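Local coordinates for protein GNAT family acetyltransferase (Mycobacterium smegmatis, PDB 6C30) that probably transfers an acetyl group from acetyl-CoA to an amine of a protein substrate, as a RimJ-type N-acetyltransferase of the GNAT family, at residues A[48-60]-A[178-190]. Numbering follows the deposited sequence.
Sequences QHHLEPWEPMTGM and KRYLEVDGAWRDH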
loop_
_atom_site.group_PDB
_atom_site.type_symbol
_atom_site.label_atom_id
_atom_site.label_comp_id
_atom_site.label_asym_id
_atom_site.label_seq_id
_atom_site.Cartn_x
_atom_site.Cartn_y
_atom_site.Cartn_z
ATOM N N GLN A 48 6.608 8.212 -23.575
ATOM C CA GLN A 48 6.681 9.560 -24.137
ATOM C C GLN A 48 5.640 9.814 -25.224
ATOM O O GLN A 48 4.919 10.800 -25.182
ATOM C CB GLN A 48 8.063 9.838 -24.724
ATOM C CG GLN A 48 8.137 11.211 -25.406
ATOM C CD GLN A 48 9.514 11.562 -25.912
ATOM O OE1 GLN A 48 10.465 10.803 -25.744
ATOM N NE2 GLN A 48 9.626 12.729 -26.544
ATOM N N HIS A 49 5.546 8.905 -26.187
ATOM C CA HIS A 49 4.697 9.189 -27.342
ATOM C C HIS A 49 3.227 8.929 -27.093
ATOM O O HIS A 49 2.383 9.407 -27.845
ATOM C CB HIS A 49 5.220 8.408 -28.539
ATOM C CG HIS A 49 6.670 8.666 -28.795
ATOM N ND1 HIS A 49 7.163 9.934 -29.011
ATOM C CD2 HIS A 49 7.736 7.833 -28.826
ATOM C CE1 HIS A 49 8.470 9.866 -29.191
ATOM N NE2 HIS A 49 8.843 8.605 -29.080
ATOM N N HIS A 50 2.903 8.262 -25.993
ATOM C CA HIS A 50 1.521 8.159 -25.557
ATOM C C HIS A 50 1.080 9.362 -24.742
ATOM O O HIS A 50 -0.110 9.685 -24.703
ATOM C CB HIS A 50 1.318 6.902 -24.716
ATOM C CG HIS A 50 1.666 5.642 -25.433
ATOM N ND1 HIS A 50 0.953 5.190 -26.523
ATOM C CD2 HIS A 50 2.636 4.725 -25.208
ATOM C CE1 HIS A 50 1.470 4.048 -26.940
ATOM N NE2 HIS A 50 2.492 3.743 -26.159
ATOM N N LEU A 51 2.032 10.009 -24.074
ATOM C CA LEU A 51 1.719 11.081 -23.132
ATOM C C LEU A 51 1.908 12.471 -23.715
ATOM O O LEU A 51 1.087 13.366 -23.481
ATOM C CB LEU A 51 2.583 10.936 -21.876
ATOM C CG LEU A 51 2.295 9.702 -21.024
ATOM C CD1 LEU A 51 3.443 9.443 -20.053
ATOM C CD2 LEU A 51 0.972 9.863 -20.278
ATOM N N GLU A 52 2.985 12.658 -24.473
ATOM C CA GLU A 52 3.351 14.001 -24.918
ATOM C C GLU A 52 2.291 14.713 -25.800
ATOM O O GLU A 52 2.138 15.932 -25.691
ATOM C CB GLU A 52 4.704 13.963 -25.644
ATOM C CG GLU A 52 5.324 15.349 -25.828
ATOM C CD GLU A 52 6.784 15.303 -26.231
ATOM O OE1 GLU A 52 7.195 14.320 -26.871
ATOM O OE2 GLU A 52 7.520 16.266 -25.913
ATOM N N PRO A 53 1.533 13.982 -26.643
ATOM C CA PRO A 53 0.522 14.723 -27.415
ATOM C C PRO A 53 -0.549 15.388 -26.550
ATOM O O PRO A 53 -1.272 16.250 -27.068
ATOM C CB PRO A 53 -0.115 13.639 -28.291
ATOM C CG PRO A 53 0.936 12.602 -28.421
ATOM C CD PRO A 53 1.646 12.585 -27.105
ATOM N N TRP A 54 -0.644 15.002 -25.276
ATOM C CA TRP A 54 -1.743 15.425 -24.404
ATOM C C TRP A 54 -1.258 16.227 -23.203
ATOM O O TRP A 54 -2.064 16.704 -22.416
ATOM C CB TRP A 54 -2.552 14.203 -23.926
ATOM C CG TRP A 54 -2.828 13.268 -25.050
ATOM C CD1 TRP A 54 -2.204 12.080 -25.300
ATOM C CD2 TRP A 54 -3.743 13.477 -26.125
ATOM N NE1 TRP A 54 -2.696 11.522 -26.456
ATOM C CE2 TRP A 54 -3.643 12.361 -26.982
ATOM C CE3 TRP A 54 -4.652 14.493 -26.442
ATOM C CZ2 TRP A 54 -4.410 12.236 -28.139
ATOM C CZ3 TRP A 54 -5.419 14.367 -27.589
ATOM C CH2 TRP A 54 -5.291 13.249 -28.427
ATOM N N GLU A 55 0.055 16.388 -23.100
ATOM C CA GLU A 55 0.686 16.939 -21.902
ATOM C C GLU A 55 0.915 18.438 -22.030
ATOM O O GLU A 55 1.406 18.886 -23.043
ATOM C CB GLU A 55 2.020 16.224 -21.674
ATOM C CG GLU A 55 2.701 16.473 -20.329
ATOM C CD GLU A 55 2.015 15.763 -19.181
ATOM O OE1 GLU A 55 1.080 14.970 -19.433
ATOM O OE2 GLU A 55 2.423 15.988 -18.023
ATOM N N PRO A 56 0.557 19.222 -20.999
ATOM C CA PRO A 56 0.941 20.635 -21.038
ATOM C C PRO A 56 2.453 20.771 -21.209
ATOM O O PRO A 56 3.226 19.997 -20.620
ATOM C CB PRO A 56 0.473 21.166 -19.679
ATOM C CG PRO A 56 -0.652 20.253 -19.298
ATOM C CD PRO A 56 -0.269 18.896 -19.827
ATOM N N MET A 57 2.869 21.713 -22.040
ATOM C CA MET A 57 4.271 21.871 -22.385
ATOM C C MET A 57 5.090 22.382 -21.203
ATOM O O MET A 57 4.611 23.172 -20.397
ATOM C CB MET A 57 4.415 22.805 -23.581
ATOM C CG MET A 57 3.949 22.168 -24.889
ATOM S SD MET A 57 3.659 23.337 -26.223
ATOM C CE MET A 57 5.303 23.978 -26.547
ATOM N N THR A 58 6.333 21.915 -21.108
ATOM C CA THR A 58 7.214 22.276 -19.997
ATOM C C THR A 58 8.347 23.185 -20.434
ATOM O O THR A 58 9.056 23.734 -19.592
ATOM C CB THR A 58 7.845 21.035 -19.351
ATOM O OG1 THR A 58 8.599 20.332 -20.342
ATOM C CG2 THR A 58 6.781 20.115 -18.773
ATOM N N GLY A 59 8.542 23.310 -21.742
ATOM C CA GLY A 59 9.620 24.123 -22.272
ATOM C C GLY A 59 10.955 23.409 -22.254
ATOM O O GLY A 59 12.003 24.019 -22.451
ATOM N N MET A 60 10.937 22.108 -22.009
ATOM C CA MET A 60 12.189 21.379 -22.080
ATOM C C MET A 60 11.997 20.024 -22.734
ATOM O O MET A 60 10.869 19.559 -22.930
ATOM C CB MET A 60 12.804 21.226 -20.693
ATOM C CG MET A 60 12.089 20.233 -19.827
ATOM S SD MET A 60 12.659 20.262 -18.112
ATOM C CE MET A 60 11.675 21.593 -17.457
ATOM N N LYS A 178 -11.589 27.444 -25.167
ATOM C CA LYS A 178 -10.831 27.693 -26.388
ATOM C C LYS A 178 -9.354 27.996 -26.113
ATOM O O LYS A 178 -9.031 28.811 -25.246
ATOM C CB LYS A 178 -11.448 28.859 -27.174
ATOM C CG LYS A 178 -12.889 28.612 -27.627
ATOM C CD LYS A 178 -13.015 27.439 -28.607
ATOM C CE LYS A 178 -12.361 27.753 -29.937
ATOM N NZ LYS A 178 -12.530 26.623 -30.909
ATOM N N ARG A 179 -8.464 27.334 -26.856
ATOM C CA ARG A 179 -7.026 27.638 -26.808
ATOM C C ARG A 179 -6.535 27.643 -25.360
ATOM O O ARG A 179 -5.819 28.547 -24.933
ATOM C CB ARG A 179 -6.740 28.987 -27.486
ATOM C CG ARG A 179 -7.092 29.011 -28.971
ATOM C CD ARG A 179 -7.043 30.420 -29.572
ATOM N NE ARG A 179 -8.014 31.326 -28.957
ATOM C CZ ARG A 179 -9.302 31.383 -29.285
ATOM N NH1 ARG A 179 -9.787 30.591 -30.235
ATOM N NH2 ARG A 179 -10.110 32.238 -28.669
ATOM N N TYR A 180 -6.940 26.627 -24.608
ATOM C CA TYR A 180 -6.848 26.661 -23.153
ATOM C C TYR A 180 -5.448 26.368 -22.607
ATOM O O TYR A 180 -4.954 27.092 -21.745
ATOM C CB TYR A 180 -7.872 25.675 -22.560
ATOM C CG TYR A 180 -7.870 25.620 -21.050
ATOM C CD1 TYR A 180 -8.253 26.723 -20.295
ATOM C CD2 TYR A 180 -7.496 24.463 -20.379
ATOM C CE1 TYR A 180 -8.248 26.672 -18.911
ATOM C CE2 TYR A 180 -7.495 24.405 -18.996
ATOM C CZ TYR A 180 -7.863 25.513 -18.271
ATOM O OH TYR A 180 -7.851 25.439 -16.891
ATOM N N LEU A 181 -4.829 25.292 -23.086
ATOM C CA LEU A 181 -3.535 24.851 -22.571
ATOM C C LEU A 181 -2.546 24.692 -23.708
ATOM O O LEU A 181 -2.917 24.254 -24.810
ATOM C CB LEU A 181 -3.674 23.525 -21.816
ATOM C CG LEU A 181 -4.109 23.584 -20.353
ATOM C CD1 LEU A 181 -4.658 22.243 -19.884
ATOM C CD2 LEU A 181 -2.943 24.044 -19.466
ATOM N N GLU A 182 -1.289 25.032 -23.444
ATOM C CA GLU A 182 -0.236 24.878 -24.434
ATOM C C GLU A 182 0.177 23.415 -24.465
ATOM O O GLU A 182 0.807 22.919 -23.527
ATOM C CB GLU A 182 0.958 25.766 -24.097
ATOM C CG GLU A 182 1.744 26.247 -25.297
ATOM C CD GLU A 182 3.032 26.953 -24.900
ATOM O OE1 GLU A 182 3.255 27.189 -23.690
ATOM O OE2 GLU A 182 3.829 27.264 -25.806
ATOM N N VAL A 183 -0.197 22.717 -25.530
ATOM C CA VAL A 183 -0.014 21.266 -25.638
ATOM C C VAL A 183 0.417 20.936 -27.064
ATOM O O VAL A 183 -0.202 21.397 -28.019
ATOM C CB VAL A 183 -1.322 20.498 -25.302
ATOM C CG1 VAL A 183 -1.190 19.017 -25.635
ATOM C CG2 VAL A 183 -1.728 20.696 -23.849
ATOM N N ASP A 184 1.486 20.159 -27.204
ATOM C CA ASP A 184 1.928 19.674 -28.513
ATOM C C ASP A 184 2.119 20.821 -29.510
ATOM O O ASP A 184 1.728 20.723 -30.671
ATOM C CB ASP A 184 0.930 18.629 -29.063
ATOM C CG ASP A 184 1.510 17.788 -30.194
ATOM O OD1 ASP A 184 2.741 17.580 -30.220
ATOM O OD2 ASP A 184 0.720 17.313 -31.041
ATOM N N GLY A 185 2.701 21.922 -29.041
ATOM C CA GLY A 185 3.140 22.967 -29.950
ATOM C C GLY A 185 2.165 24.083 -30.275
ATOM O O GLY A 185 2.453 24.917 -31.144
ATOM N N ALA A 186 1.016 24.097 -29.607
ATOM C CA ALA A 186 0.025 25.147 -29.841
ATOM C C ALA A 186 -0.929 25.233 -28.672
ATOM O O ALA A 186 -0.995 24.322 -27.852
ATOM C CB ALA A 186 -0.751 24.887 -31.137
ATOM N N TRP A 187 -1.665 26.336 -28.597
ATOM C CA TRP A 187 -2.732 26.469 -27.604
ATOM C C TRP A 187 -3.946 25.665 -28.049
ATOM O O TRP A 187 -4.517 25.949 -29.098
ATOM C CB TRP A 187 -3.094 27.942 -27.407
ATOM C CG TRP A 187 -2.006 28.716 -26.756
ATOM C CD1 TRP A 187 -1.064 29.498 -27.367
ATOM C CD2 TRP A 187 -1.733 28.780 -25.354
ATOM N NE1 TRP A 187 -0.228 30.053 -26.425
ATOM C CE2 TRP A 187 -0.618 29.626 -25.181
ATOM C CE3 TRP A 187 -2.332 28.213 -24.225
ATOM C CZ2 TRP A 187 -0.083 29.907 -23.922
ATOM C CZ3 TRP A 187 -1.806 28.491 -22.976
ATOM C CH2 TRP A 187 -0.693 29.337 -22.837
ATOM N N ARG A 188 -4.338 24.663 -27.264
ATOM C CA ARG A 188 -5.343 23.684 -27.687
ATOM C C ARG A 188 -6.651 23.777 -26.912
ATOM O O ARG A 188 -6.643 23.881 -25.680
ATOM C CB ARG A 188 -4.805 22.255 -27.538
ATOM C CG ARG A 188 -3.416 22.022 -28.086
ATOM C CD ARG A 188 -3.485 21.668 -29.530
ATOM N NE ARG A 188 -2.184 21.345 -30.108
ATOM C CZ ARG A 188 -2.033 21.029 -31.388
ATOM N NH1 ARG A 188 -3.101 20.993 -32.174
ATOM N NH2 ARG A 188 -0.834 20.753 -31.884
ATOM N N ASP A 189 -7.779 23.720 -27.625
ATOM C CA ASP A 189 -9.080 23.625 -26.966
ATOM C C ASP A 189 -9.130 22.432 -26.014
ATOM O O ASP A 189 -8.641 21.352 -26.343
ATOM C CB ASP A 189 -10.216 23.443 -27.973
ATOM C CG ASP A 189 -10.407 24.621 -28.913
ATOM O OD1 ASP A 189 -9.721 25.667 -28.809
ATOM O OD2 ASP A 189 -11.302 24.468 -29.776
ATOM N N HIS A 190 -9.734 22.622 -24.847
ATOM C CA HIS A 190 -10.017 21.530 -23.921
ATOM C C HIS A 190 -11.476 21.600 -23.492
ATOM O O HIS A 190 -11.978 22.682 -23.164
ATOM C CB HIS A 190 -9.123 21.600 -22.676
ATOM C CG HIS A 190 -7.715 21.128 -22.893
ATOM N ND1 HIS A 190 -6.826 21.786 -23.713
ATOM C CD2 HIS A 190 -7.037 20.075 -22.366
ATOM C CE1 HIS A 190 -5.665 21.149 -23.698
ATOM N NE2 HIS A 190 -5.765 20.115 -22.883
HETATM O O HOH W 1 2.822 18.486 -25.237
HETATM O O HOH W 2 -4.398 17.538 -23.574
#
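Met57 holds the beta hairpin at Glu182 and Gly185 through both its backbone and its side chain. Its amide N donates a hydrogen bond of 2.8 Å to Glu182 O, nearly in line with the C=O. The side chain then passes Glu182 at about a right angle. SD lies 3.6 Å from Glu182 CG, and CE reaches the carboxylate end near OE2. A bend at chi3 (66°) turns the methyl that way. SD also accepts a weak hydrogen bond from Gly185 N, in the turn, at 3.3 Å.

Val183 is the buried residue of the contact. Its chi1 of 171° sets CG1 anti to the backbone N, 3.1 Å from Pro53 O, and CG2 beside that N, towards Pro56 CA. Both methyls also approach Glu55 O. Pro53 O takes a weak hydrogen bond from Arg156.

Two waters extend the contact. One joins three backbone atoms: it donates to Glu52 O and Glu55 O and accepts from Asp184 N. A second links Trp54 O to His190 NE2.

Arg188 grips the turn within its own segment through two carbonyls. Its NE binds Val183 O at 2.9 Å and its NH2 binds Asp184 O at 2.8 Å. Both oxygens lie in the guanidinium plane, but NH2 stands above the Asp184 carbonyl plane. On the other segment, Glu55 is anchored by a salt bridge to Arg44.

The turn from Val183 to Ala186 is type I', and Tyr180 and Leu181 opposite Arg188 form a classic beta bulge. This hairpin joins strands 172-180 and 186-196. It meets residues 53-57, in the connection between helices 37-46 and 71-83. The pairing is consistent with the GNAT fold, where the alpha1-alpha2 loop and beta6-beta7 hairpin commonly flank the acceptor-substrate side of the active site.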